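Local coordinates for putative 5-carboxymethyl-2-hydroxymuconate isomerase (Pseudomonas aeruginosa, PDB 3E6Q), which probably catalyses the isomerisation of 5-carboxymethyl-2-hydroxymuconate, as a trimeric member of a family related to the tautomerases, at residues I27-N32 and A81-C86; L87-G92 and V125-M130; A76-A81 and G116-V121; N32-T37 and A112-G117. One frame throughout, in Å; residues are numbered along the deposited sequence.

Contact 1 (I27-N32 and A81-C86). With NA (sodium ion), chain R; FMT (formic acid), chain P.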
loop_
_atom_site.group_PDB
_atom_site.type_symbol
_atom_site.label_atom_id
_atom_site.label_comp_id
_atom_site.label_asym_id
_atom_site.label_seq_id
_atom_site.Cartn_x
_atom_site.Cartn_y
_atom_site.Cartn_z
ATOM N N ILE A 27 6.285 1.998 -6.610
ATOM C CA ILE A 27 6.063 1.531 -7.972
ATOM C C ILE A 27 5.807 0.025 -7.925
ATOM O O ILE A 27 6.592 -0.711 -7.324
ATOM C CB ILE A 27 7.266 1.858 -8.899
ATOM C CG1 ILE A 27 7.580 3.366 -8.938
ATOM C CG2 ILE A 27 7.042 1.313 -10.342
ATOM C CD1 ILE A 27 8.816 3.696 -9.717
ATOM N N GLU A 28 4.725 -0.397 -8.570
ATOM C CA GLU A 28 4.311 -1.787 -8.656
ATOM C C GLU A 28 4.262 -2.154 -10.144
ATOM O O GLU A 28 3.645 -1.455 -10.946
ATOM C CB GLU A 28 2.910 -1.986 -8.085
ATOM C CG GLU A 28 2.714 -1.836 -6.613
ATOM C CD GLU A 28 1.224 -1.807 -6.321
ATOM O OE1 GLU A 28 0.606 -2.883 -6.007
ATOM O OE2 GLU A 28 0.627 -0.680 -6.391
ATOM N N ALA A 29 4.897 -3.263 -10.495
ATOM C CA ALA A 29 4.958 -3.773 -11.864
ATOM C C ALA A 29 4.532 -5.245 -11.854
ATOM O O ALA A 29 4.973 -6.023 -11.026
ATOM C CB ALA A 29 6.352 -3.652 -12.380
ATOM N N THR A 30 3.633 -5.632 -12.749
ATOM C CA THR A 30 3.300 -7.026 -12.858
ATOM C C THR A 30 4.596 -7.816 -13.273
ATOM O O THR A 30 5.461 -7.306 -13.996
ATOM C CB THR A 30 2.132 -7.249 -13.838
ATOM O OG1 THR A 30 2.438 -6.694 -15.143
ATOM C CG2 THR A 30 0.824 -6.646 -13.237
ATOM N N ALA A 31 4.683 -9.070 -12.831
ATOM C CA ALA A 31 5.891 -9.890 -13.033
ATOM C C ALA A 31 6.247 -10.165 -14.501
ATOM O O ALA A 31 7.404 -10.444 -14.827
ATOM C CB ALA A 31 5.765 -11.234 -12.223
ATOM N N ASN A 32 5.238 -10.108 -15.381
ATOM C CA ASN A 32 5.414 -10.239 -16.846
ATOM C C ASN A 32 5.845 -9.002 -17.585
ATOM O O ASN A 32 6.007 -9.045 -18.800
ATOM C CB ASN A 32 4.140 -10.809 -17.481
ATOM C CG ASN A 32 2.941 -9.914 -17.340
ATOM O OD1 ASN A 32 2.946 -9.006 -16.529
ATOM N ND2 ASN A 32 1.884 -10.185 -18.144
ATOM N N ALA A 81 -0.110 -6.864 -18.941
ATOM C CA ALA A 81 0.855 -6.346 -17.953
ATOM C C ALA A 81 0.471 -4.914 -17.648
ATOM O O ALA A 81 -0.129 -4.218 -18.475
ATOM C CB ALA A 81 2.280 -6.396 -18.486
ATOM N N TYR A 82 0.790 -4.473 -16.424
ATOM C CA TYR A 82 0.507 -3.142 -16.023
ATOM C C TYR A 82 1.563 -2.651 -15.033
ATOM O O TYR A 82 2.315 -3.444 -14.458
ATOM C CB TYR A 82 -0.922 -2.932 -15.480
ATOM C CG TYR A 82 -1.249 -3.640 -14.213
ATOM C CD1 TYR A 82 -0.856 -3.147 -12.966
ATOM C CD2 TYR A 82 -2.017 -4.834 -14.270
ATOM C CE1 TYR A 82 -1.212 -3.818 -11.769
ATOM C CE2 TYR A 82 -2.334 -5.537 -13.067
ATOM C CZ TYR A 82 -1.925 -5.006 -11.842
ATOM O OH TYR A 82 -2.249 -5.655 -10.677
ATOM N N LEU A 83 1.647 -1.323 -14.943
ATOM C CA LEU A 83 2.644 -0.596 -14.148
ATOM C C LEU A 83 1.907 0.572 -13.459
ATOM O O LEU A 83 1.194 1.360 -14.091
ATOM C CB LEU A 83 3.745 -0.072 -15.063
ATOM C CG LEU A 83 4.917 0.717 -14.490
ATOM C CD1 LEU A 83 5.686 -0.052 -13.424
ATOM C CD2 LEU A 83 5.858 1.170 -15.646
ATOM N N HIS A 84 2.086 0.650 -12.143
ATOM C CA HIS A 84 1.406 1.655 -11.299
ATOM C C HIS A 84 2.334 2.270 -10.264
ATOM O O HIS A 84 3.182 1.571 -9.689
ATOM C CB HIS A 84 0.202 1.019 -10.613
ATOM C CG HIS A 84 -0.544 1.957 -9.722
ATOM N ND1 HIS A 84 -1.301 3.013 -10.204
ATOM C CD2 HIS A 84 -0.639 1.999 -8.374
ATOM C CE1 HIS A 84 -1.832 3.659 -9.178
ATOM N NE2 HIS A 84 -1.429 3.084 -8.055
ATOM N N ALA A 85 2.170 3.559 -10.020
ATOM C CA ALA A 85 2.873 4.220 -8.947
ATOM C C ALA A 85 1.888 4.972 -8.069
ATOM O O ALA A 85 0.861 5.474 -8.522
ATOM C CB ALA A 85 3.911 5.169 -9.476
ATOM N N CYS A 86 2.234 5.048 -6.792
ATOM C CA CYS A 86 1.471 5.830 -5.819
ATOM C C CYS A 86 2.493 6.743 -5.135
ATOM O O CYS A 86 3.421 6.280 -4.439
ATOM C CB CYS A 86 0.781 4.908 -4.809
ATOM S SG CYS A 86 -0.228 5.893 -3.663
HETATM NA NA NA R . 1.731 1.694 -5.740
HETATM C C FMT P . -2.991 2.843 -5.416
HETATM O O1 FMT P . -2.314 3.822 -5.617
HETATM O O2 FMT P . -2.422 1.740 -5.258
HETATM O O HOH W 1 1.080 1.585 -3.135
#
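Ile-27 and Leu-83 meet through their branches on the helix-facing side of the sheet, where CG2 of Ile-27 lies 3.6 Å from CD1 of Leu-83 and the two chains slant across one another. The same Leu-83 CD1 reaches CB of Ala-29 at 3.8 Å, so one methyl spans two residues of the opposing strand. CG1 of Ile-27 rests more loosely on Ala-85 CB, and Leu-109 of helix 95-112 closes over Ile-27, Leu-83 and Ala-85. Between the two faces runs the antiparallel ladder, in which Glu-28 and His-84 form a hydrogen-bonded pair through both backbone amides.

On the other side, the methyl of Thr-30 sits over one face of the Tyr-82 ring in a CH-pi contact, CG2 standing 3.4 Å from the ring centroid. With OG1 held between the backbone N and the carbonyl carbon (chi1 56°), the hydroxyl faces Ala-81 and Tyr-82, where it accepts the N-H of Tyr-82 at 3.0 Å while donating to OD1 of Asn-32 at 2.7 Å. Further along, Glu-28 and His-84 run side by side. Glu-28 OE2 lies in plane at the edge of the imidazole and binds the sodium ion at 2.7 Å; its OE1 forms a salt bridge with Arg-64 of a neighbouring subunit. NE2 of His-84 donates to O1 of a bound formic acid, probably from the crystallisation liquor, at 2.7 Å, whereas ND1 pairs with Ser-124 OG. The contact exemplifies the central antiparallel strand pair of a tautomerase-like subunit, its apolar face packed on a helix and its polar face turned to the subunit interface.

Contact 2 (L87-G92 and V125-M130)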
loop_
_atom_site.group_PDB
_atom_site.type_symbol
_atom_site.label_atom_id
_atom_site.label_comp_id
_atom_site.label_asym_id
_atom_site.label_seq_id
_atom_site.Cartn_x
_atom_site.Cartn_y
_atom_site.Cartn_z
ATOM N N LEU A 87 2.381 8.028 -5.420
ATOM C CA LEU A 87 3.180 9.065 -4.785
ATOM C C LEU A 87 2.397 9.634 -3.615
ATOM O O LEU A 87 1.270 10.145 -3.796
ATOM C CB LEU A 87 3.506 10.210 -5.758
ATOM C CG LEU A 87 4.367 11.342 -5.184
ATOM C CD1 LEU A 87 5.805 10.873 -4.895
ATOM C CD2 LEU A 87 4.337 12.601 -6.101
ATOM N N SER A 88 2.991 9.570 -2.435
ATOM C CA SER A 88 2.365 10.141 -1.225
ATOM C C SER A 88 3.140 11.335 -0.756
ATOM O O SER A 88 4.351 11.237 -0.440
ATOM C CB SER A 88 2.337 9.087 -0.094
ATOM O OG SER A 88 1.509 7.969 -0.416
ATOM N N ILE A 89 2.435 12.473 -0.702
ATOM C CA ILE A 89 2.999 13.739 -0.243
ATOM C C ILE A 89 2.210 14.264 0.954
ATOM O O ILE A 89 1.099 13.801 1.210
ATOM C CB ILE A 89 3.053 14.787 -1.387
ATOM C CG1 ILE A 89 1.652 15.290 -1.754
ATOM C CG2 ILE A 89 3.950 14.323 -2.561
ATOM C CD1 ILE A 89 1.629 16.494 -2.717
ATOM N N LEU A 90 2.738 15.257 1.655
ATOM C CA LEU A 90 2.015 15.879 2.754
ATOM C C LEU A 90 0.828 16.662 2.202
ATOM O O LEU A 90 0.903 17.263 1.106
ATOM C CB LEU A 90 2.893 16.778 3.594
ATOM C CG LEU A 90 4.009 16.041 4.314
ATOM C CD1 LEU A 90 5.020 16.960 4.997
ATOM C CD2 LEU A 90 3.405 15.030 5.286
ATOM N N ASP A 91 -0.262 16.625 2.944
ATOM C CA ASP A 91 -1.409 17.451 2.582
ATOM C C ASP A 91 -1.059 18.951 2.599
ATOM O O ASP A 91 -0.080 19.378 3.218
ATOM C CB ASP A 91 -2.631 17.184 3.510
ATOM C CG ASP A 91 -2.352 17.421 5.021
ATOM O OD1 ASP A 91 -1.238 17.710 5.457
ATOM O OD2 ASP A 91 -3.315 17.292 5.825
ATOM N N GLY A 92 -1.871 19.693 1.859
ATOM C CA GLY A 92 -1.880 21.144 1.866
ATOM C C GLY A 92 -1.466 21.782 0.559
ATOM O O GLY A 92 -1.611 23.011 0.411
ATOM N N VAL A 125 -0.466 6.605 -12.376
ATOM C CA VAL A 125 0.135 7.229 -11.204
ATOM C C VAL A 125 -0.965 7.927 -10.393
ATOM O O VAL A 125 -1.683 8.772 -10.963
ATOM C CB VAL A 125 1.235 8.262 -11.578
ATOM C CG1 VAL A 125 1.869 8.888 -10.344
ATOM C CG2 VAL A 125 2.318 7.660 -12.463
ATOM N N GLU A 126 -1.067 7.583 -9.104
ATOM C CA GLU A 126 -1.939 8.257 -8.156
ATOM C C GLU A 126 -1.026 9.193 -7.394
ATOM O O GLU A 126 0.091 8.799 -7.040
ATOM C CB GLU A 126 -2.576 7.287 -7.177
ATOM C CG GLU A 126 -3.239 7.983 -6.073
ATOM C CD GLU A 126 -4.028 7.107 -5.097
ATOM O OE1 GLU A 126 -3.870 5.858 -5.046
ATOM O OE2 GLU A 126 -4.761 7.768 -4.357
ATOM N N VAL A 127 -1.490 10.405 -7.122
ATOM C CA VAL A 127 -0.849 11.274 -6.134
ATOM C C VAL A 127 -1.832 11.423 -4.936
ATOM O O VAL A 127 -2.983 11.831 -5.122
ATOM C CB VAL A 127 -0.546 12.646 -6.731
ATOM C CG1 VAL A 127 0.144 13.535 -5.658
ATOM C CG2 VAL A 127 0.314 12.526 -7.997
ATOM N N ARG A 128 -1.432 10.945 -3.782
ATOM C CA ARG A 128 -2.252 10.997 -2.579
ATOM C C ARG A 128 -1.607 11.841 -1.471
ATOM O O ARG A 128 -0.417 12.151 -1.522
ATOM C CB ARG A 128 -2.564 9.615 -2.050
ATOM C CG ARG A 128 -1.340 8.796 -1.603
ATOM C CD ARG A 128 -1.731 7.481 -0.973
ATOM N NE ARG A 128 -2.453 7.684 0.287
ATOM C CZ ARG A 128 -1.867 7.785 1.491
ATOM N NH1 ARG A 128 -0.569 7.675 1.616
ATOM N NH2 ARG A 128 -2.607 7.978 2.576
ATOM N N GLU A 129 -2.405 12.203 -0.489
ATOM C CA GLU A 129 -1.968 13.105 0.571
ATOM C C GLU A 129 -1.979 12.396 1.952
ATOM O O GLU A 129 -2.915 11.647 2.277
ATOM C CB GLU A 129 -2.918 14.266 0.646
ATOM C CG GLU A 129 -2.909 15.141 -0.566
ATOM C CD GLU A 129 -3.865 16.329 -0.402
ATOM O OE1 GLU A 129 -5.100 16.120 -0.240
ATOM O OE2 GLU A 129 -3.396 17.456 -0.363
HETATM N N MSE A 130 -0.947 12.686 2.736
HETATM C CA MSE A 130 -0.796 12.226 4.094
HETATM C C MSE A 130 -1.066 13.392 5.039
HETATM O O MSE A 130 -0.713 14.526 4.736
HETATM C CB MSE A 130 0.636 11.747 4.303
HETATM C CG MSE A 130 1.072 10.682 3.299
HETATM SE SE MSE A 130 2.794 9.923 3.728
HETATM C CE MSE A 130 3.893 11.516 3.374
HETATM O O HOH W 2 -0.847 18.149 -0.868
HETATM O O HOH W 3 -4.167 19.892 -0.183
#
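The guanidinium of Arg-128 takes Ser-88 at its edge: NH1 donates to Ser-88 OG at 2.9 Å, with the oxygen close to the guanidinium plane. Arg-128 CG, set between its backbone N and carbonyl carbon (chi1 63°), comes 3.2 Å from Ser-88 OG, and the bend at chi3 (-66°) then turns NH1 back to the same oxygen. Across the subunit interfaces, NH2 of this group forms a salt bridge with Glu-126 of the third subunit, just as Glu-126 here holds Arg-128 of the second. The other flat group, the carboxylate of Glu-129, comes alongside the turn out of the strand; its OE2 lies 3.6 Å from Asp-91 CA and accepts from two waters, one of which also donates to Leu-90 O.

Beside Ser-88, selenomethionine Met-130 sets its SE 3.9 Å from Ser-88 CB and swings CE to within 4.0 Å of Leu-90 CD2. On the reverse face Leu-87, Ile-89 and Val-127 form a looser apolar row, and Leu-87 continues onto Leu-101 and Leu-105 of helix 95-112. Five backbone bonds knit the strands from Leu-87 N to Asp-91 N, the last running to Met-130 O at 2.8 Å; Asp-91 OD1 turns instead to Arg-132. Strand 82-90, helix 95-112 packed on the apolar face and the parallel neighbour 121-130, with a 37° twist between these segments, form a beta-alpha-beta crossover.

Contact 3 (A76-A81 and G116-V121)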
loop_
_atom_site.group_PDB
_atom_site.type_symbol
_atom_site.label_atom_id
_atom_site.label_comp_id
_atom_site.label_asym_id
_atom_site.label_seq_id
_atom_site.Cartn_x
_atom_site.Cartn_y
_atom_site.Cartn_z
ATOM N N ALA A 76 -10.984 -11.199 -19.094
ATOM C CA ALA A 76 -10.730 -11.865 -20.383
ATOM C C ALA A 76 -9.462 -12.688 -20.382
ATOM O O ALA A 76 -8.505 -12.382 -19.668
ATOM C CB ALA A 76 -10.720 -10.864 -21.557
ATOM N N ALA A 77 -9.462 -13.760 -21.190
ATOM C CA ALA A 77 -8.307 -14.674 -21.293
ATOM C C ALA A 77 -7.264 -14.077 -22.244
ATOM O O ALA A 77 -7.034 -14.576 -23.368
ATOM C CB ALA A 77 -8.738 -16.087 -21.713
ATOM N N VAL A 78 -6.653 -12.986 -21.787
ATOM C CA VAL A 78 -5.731 -12.152 -22.561
ATOM C C VAL A 78 -4.567 -11.904 -21.627
ATOM O O VAL A 78 -4.795 -11.574 -20.464
ATOM C CB VAL A 78 -6.408 -10.787 -22.924
ATOM C CG1 VAL A 78 -5.434 -9.845 -23.645
ATOM C CG2 VAL A 78 -7.654 -11.034 -23.762
ATOM N N GLU A 79 -3.343 -12.092 -22.098
ATOM C CA GLU A 79 -2.153 -11.792 -21.308
ATOM C C GLU A 79 -1.955 -10.285 -21.272
ATOM O O GLU A 79 -1.873 -9.611 -22.332
ATOM C CB GLU A 79 -0.920 -12.429 -21.966
ATOM C CG GLU A 79 -0.987 -13.945 -22.080
ATOM C CD GLU A 79 -0.798 -14.656 -20.747
ATOM O OE1 GLU A 79 -0.266 -14.061 -19.792
ATOM O OE2 GLU A 79 -1.158 -15.848 -20.669
ATOM N N ARG A 80 -1.846 -9.746 -20.069
ATOM C CA ARG A 80 -1.756 -8.312 -19.889
ATOM C C ARG A 80 -0.769 -7.995 -18.788
ATOM O O ARG A 80 -0.651 -8.759 -17.832
ATOM C CB ARG A 80 -3.117 -7.748 -19.476
ATOM C CG ARG A 80 -4.187 -7.878 -20.541
ATOM C CD ARG A 80 -5.539 -7.496 -19.955
ATOM N NE ARG A 80 -6.556 -7.423 -21.008
ATOM C CZ ARG A 80 -7.865 -7.601 -20.807
ATOM N NH1 ARG A 80 -8.307 -7.959 -19.632
ATOM N NH2 ARG A 80 -8.721 -7.496 -21.813
ATOM N N ALA A 81 -0.110 -6.864 -18.941
ATOM C CA ALA A 81 0.855 -6.346 -17.953
ATOM C C ALA A 81 0.471 -4.914 -17.648
ATOM O O ALA A 81 -0.129 -4.218 -18.475
ATOM C CB ALA A 81 2.280 -6.396 -18.486
ATOM N N GLY A 116 4.856 -6.081 -22.351
ATOM C CA GLY A 116 4.463 -7.187 -21.508
ATOM C C GLY A 116 3.113 -7.660 -21.974
ATOM O O GLY A 116 2.347 -6.853 -22.462
ATOM N N GLY A 117 2.843 -8.954 -21.816
ATOM C CA GLY A 117 1.579 -9.531 -22.241
ATOM C C GLY A 117 1.423 -9.484 -23.741
ATOM O O GLY A 117 2.421 -9.399 -24.492
ATOM N N GLU A 118 0.181 -9.509 -24.212
ATOM C CA GLU A 118 -0.071 -9.602 -25.639
ATOM C C GLU A 118 -0.687 -8.329 -26.189
ATOM O O GLU A 118 -1.050 -8.275 -27.376
ATOM C CB GLU A 118 -0.956 -10.831 -25.974
ATOM C CG GLU A 118 -2.394 -10.719 -25.509
ATOM C CD GLU A 118 -3.179 -12.018 -25.755
ATOM O OE1 GLU A 118 -3.759 -12.127 -26.871
ATOM O OE2 GLU A 118 -3.150 -12.918 -24.865
ATOM N N GLU A 119 -0.837 -7.311 -25.339
ATOM C CA GLU A 119 -1.359 -6.039 -25.799
ATOM C C GLU A 119 -0.648 -4.866 -25.126
ATOM O O GLU A 119 0.445 -5.043 -24.637
ATOM C CB GLU A 119 -2.854 -6.001 -25.654
ATOM C CG GLU A 119 -3.345 -6.099 -24.300
ATOM C CD GLU A 119 -4.883 -6.230 -24.215
ATOM O OE1 GLU A 119 -5.559 -6.685 -25.176
ATOM O OE2 GLU A 119 -5.403 -5.918 -23.127
ATOM N N GLY A 120 -1.209 -3.665 -25.231
ATOM C CA GLY A 120 -0.582 -2.436 -24.659
ATOM C C GLY A 120 -0.468 -2.547 -23.148
ATOM O O GLY A 120 -1.126 -3.418 -22.549
ATOM N N VAL A 121 0.360 -1.703 -22.535
ATOM C CA VAL A 121 0.615 -1.773 -21.099
ATOM C C VAL A 121 -0.010 -0.493 -20.513
ATOM O O VAL A 121 0.398 0.611 -20.868
ATOM C CB VAL A 121 2.100 -1.830 -20.778
ATOM C CG1 VAL A 121 2.358 -1.638 -19.251
ATOM C CG2 VAL A 121 2.788 -3.147 -21.327
HETATM O O HOH W 4 -5.896 -13.712 -26.179
HETATM O O HOH W 5 -8.257 -6.903 -24.607
HETATM O O HOH W 6 -0.241 -6.031 -21.748
#
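The loops leading into 82-90 and 121-130, parallel neighbours in the four-stranded sheet of a tautomerase-like subunit, meet at the far end of that sheet, near a neighbouring subunit, and Glu-79 and Glu-118 join them by two reciprocal hydrogen bonds. The first loop makes an inverse gamma turn centred on Ala-77. The amide of Glu-79 donates almost straight to Glu-118 OE2 at 2.9 Å, reaching that oxygen on its anti side. In return Glu-118 N donates to Glu-79 O at 2.8 Å from well above the carbonyl plane. Gly-117, which has no side chain, lets its CA lie 3.5 Å from the same Glu-79 O.

Beyond this pair Arg-80 and Glu-119 form a salt bridge, NE to OE2 at 2.8 Å, with the donor 43° out of the carboxylate plane. An extended arginine chain carries the group there, and a water joins its NH2 to Glu-119 OE1. Val-78 CB lies 3.7 Å above one face of the guanidinium, offset toward its rim. NH2 also meets Glu-58 of the second subunit, tying the loop to the assembly. At the outer end a second water bonds to Glu-118 OE1 at 2.7 Å and to Ala-77 O at 3.2 Å.

Contact 4 (N32-T37 and A112-G117)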
loop_
_atom_site.group_PDB
_atom_site.type_symbol
_atom_site.label_atom_id
_atom_site.label_comp_id
_atom_site.label_asym_id
_atom_site.label_seq_id
_atom_site.Cartn_x
_atom_site.Cartn_y
_atom_site.Cartn_z
ATOM N N ASN A 32 5.238 -10.108 -15.381
ATOM C CA ASN A 32 5.414 -10.239 -16.846
ATOM C C ASN A 32 5.845 -9.002 -17.585
ATOM O O ASN A 32 6.007 -9.045 -18.800
ATOM C CB ASN A 32 4.140 -10.809 -17.481
ATOM C CG ASN A 32 2.941 -9.914 -17.340
ATOM O OD1 ASN A 32 2.946 -9.006 -16.529
ATOM N ND2 ASN A 32 1.884 -10.185 -18.144
ATOM N N LEU A 33 5.990 -7.879 -16.874
ATOM C CA LEU A 33 6.378 -6.626 -17.499
ATOM C C LEU A 33 7.876 -6.557 -17.740
ATOM O O LEU A 33 8.681 -6.689 -16.805
ATOM C CB LEU A 33 5.963 -5.422 -16.629
ATOM C CG LEU A 33 6.160 -4.053 -17.301
ATOM C CD1 LEU A 33 5.330 -3.928 -18.612
ATOM C CD2 LEU A 33 5.750 -2.972 -16.310
ATOM N N ARG A 34 8.241 -6.245 -18.980
ATOM C CA ARG A 34 9.631 -6.007 -19.364
ATOM C C ARG A 34 9.847 -4.518 -19.363
ATOM O O ARG A 34 9.062 -3.806 -19.940
ATOM C CB ARG A 34 9.911 -6.583 -20.764
ATOM C CG ARG A 34 9.844 -8.111 -20.793
ATOM C CD ARG A 34 10.144 -8.679 -22.173
ATOM N NE ARG A 34 9.138 -8.221 -23.110
ATOM C CZ ARG A 34 9.326 -7.296 -24.039
ATOM N NH1 ARG A 34 8.305 -6.991 -24.844
ATOM N NH2 ARG A 34 10.496 -6.684 -24.175
ATOM N N LEU A 35 10.960 -4.075 -18.770
ATOM C CA LEU A 35 11.340 -2.652 -18.711
ATOM C C LEU A 35 12.621 -2.439 -19.489
ATOM O O LEU A 35 13.412 -3.402 -19.686
ATOM C CB LEU A 35 11.613 -2.232 -17.240
ATOM C CG LEU A 35 10.451 -2.386 -16.248
ATOM C CD1 LEU A 35 10.909 -2.007 -14.830
ATOM C CD2 LEU A 35 9.279 -1.579 -16.641
ATOM N N GLU A 36 12.838 -1.204 -19.899
ATOM C CA GLU A 36 14.091 -0.806 -20.548
ATOM C C GLU A 36 15.219 -0.592 -19.556
ATOM O O GLU A 36 16.395 -0.441 -19.952
ATOM C CB GLU A 36 13.879 0.473 -21.353
ATOM C CG GLU A 36 12.760 0.434 -22.398
ATOM C CD GLU A 36 13.097 -0.426 -23.645
ATOM O OE1 GLU A 36 14.206 -0.986 -23.734
ATOM O OE2 GLU A 36 12.239 -0.570 -24.552
ATOM N N THR A 37 14.886 -0.503 -18.281
ATOM C CA THR A 37 15.872 -0.188 -17.276
ATOM C C THR A 37 15.732 -1.186 -16.138
ATOM O O THR A 37 14.707 -1.820 -15.994
ATOM C CB THR A 37 15.596 1.225 -16.690
ATOM O OG1 THR A 37 14.344 1.239 -16.035
ATOM C CG2 THR A 37 15.634 2.324 -17.758
ATOM N N ALA A 112 9.883 3.908 -19.475
ATOM C CA ALA A 112 10.630 2.748 -19.014
ATOM C C ALA A 112 10.073 1.420 -19.514
ATOM O O ALA A 112 10.750 0.395 -19.399
ATOM C CB ALA A 112 10.709 2.726 -17.449
ATOM N N VAL A 113 8.858 1.441 -20.059
ATOM C CA VAL A 113 8.189 0.202 -20.467
ATOM C C VAL A 113 8.797 -0.308 -21.768
ATOM O O VAL A 113 8.832 0.417 -22.762
ATOM C CB VAL A 113 6.662 0.417 -20.677
ATOM C CG1 VAL A 113 5.992 -0.813 -21.374
ATOM C CG2 VAL A 113 5.945 0.745 -19.297
ATOM N N ALA A 114 9.198 -1.584 -21.780
ATOM C CA ALA A 114 9.608 -2.251 -23.007
ATOM C C ALA A 114 8.358 -2.921 -23.566
ATOM O O ALA A 114 8.030 -2.706 -24.724
ATOM C CB ALA A 114 10.739 -3.252 -22.771
ATOM N N GLY A 115 7.654 -3.708 -22.765
ATOM C CA GLY A 115 6.458 -4.439 -23.199
ATOM C C GLY A 115 6.058 -5.522 -22.207
ATOM O O GLY A 115 6.847 -5.896 -21.323
ATOM N N GLY A 116 4.856 -6.081 -22.351
ATOM C CA GLY A 116 4.463 -7.187 -21.508
ATOM C C GLY A 116 3.113 -7.660 -21.974
ATOM O O GLY A 116 2.347 -6.853 -22.462
ATOM N N GLY A 117 2.843 -8.954 -21.816
ATOM C CA GLY A 117 1.579 -9.531 -22.241
ATOM C C GLY A 117 1.423 -9.484 -23.741
ATOM O O GLY A 117 2.421 -9.399 -24.492
HETATM O O HOH W 7 5.392 -10.473 -20.940
HETATM O O HOH W 8 9.376 -4.999 -26.881
HETATM O O HOH W 9 5.562 -8.686 -24.613
#
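The carbonyl oxygen of Arg-34 is gripped by two successive amides, Ala-114 N at 2.9 Å and Gly-115 N at 3.2 Å. Both donors approach from the same face of the carbonyl, each tilted 30° from its plane. Arg-34 returns the pairing through its own amide, which donates to Gly-115 O at 2.7 Å. Past this bifurcated pairing the register has slipped by one residue, and Glu-36 N reaches Ala-112 O.

Two residues facing one in this way make a classic beta bulge, set in the short two-stranded antiparallel sheet that pairs 34-35 with 113-115. The extra residue, Ala-114, aims its CB at the opposing strand, 3.3 Å from Arg-34 O. Glu-36, bent at chi2 (-72°), brings its carboxylate back alongside, with OE2 3.6 Å from that methyl.

Arg-34 folds over the bulge as well. A turn at chi3 (-63°) lays the guanidinium above Gly-115, whose lack of a side chain leaves room for a flat group over its backbone; Gly-115 N sits 3.8 Å from the guanidinium plane, toward the rim. Waters lie in plane at the guanidinium edge, and NH1 donates to two of them, one of which donates in turn to Gly-117 O. Another water links Asn-32 O to Gly-117 N. On the inner side Leu-33 lowers CD1 onto Gly-115 O at 3.7 Å and touches Val-113 CG1, while Leu-35 leans on Leu-42 of helix 39-52 and on Phe-65 of strand 62-73.

Overall arrangement
Contacts 1 and 2 follow in series along strand 82-90, their centres 18 Å apart on opposite sides of the chain's centre: 24-30 flanks it on one edge, antiparallel, and 121-130 on the other, parallel. Contacts 3 and 4 gather at the far end of this sheet, 12 Å apart between centres, and share Gly-116 and Gly-117, while contact 1 lends Ala-81 to contact 3 and Asn-32 to contact 4. The segments of contact 1 alternate along the chain with those of contacts 3 and 4, and these two end on one stretch, 112-121. At Val-121 and Val-125 strand 121-130 pairs with a strand of the second subunit, so the sheet runs on across the trimer interface.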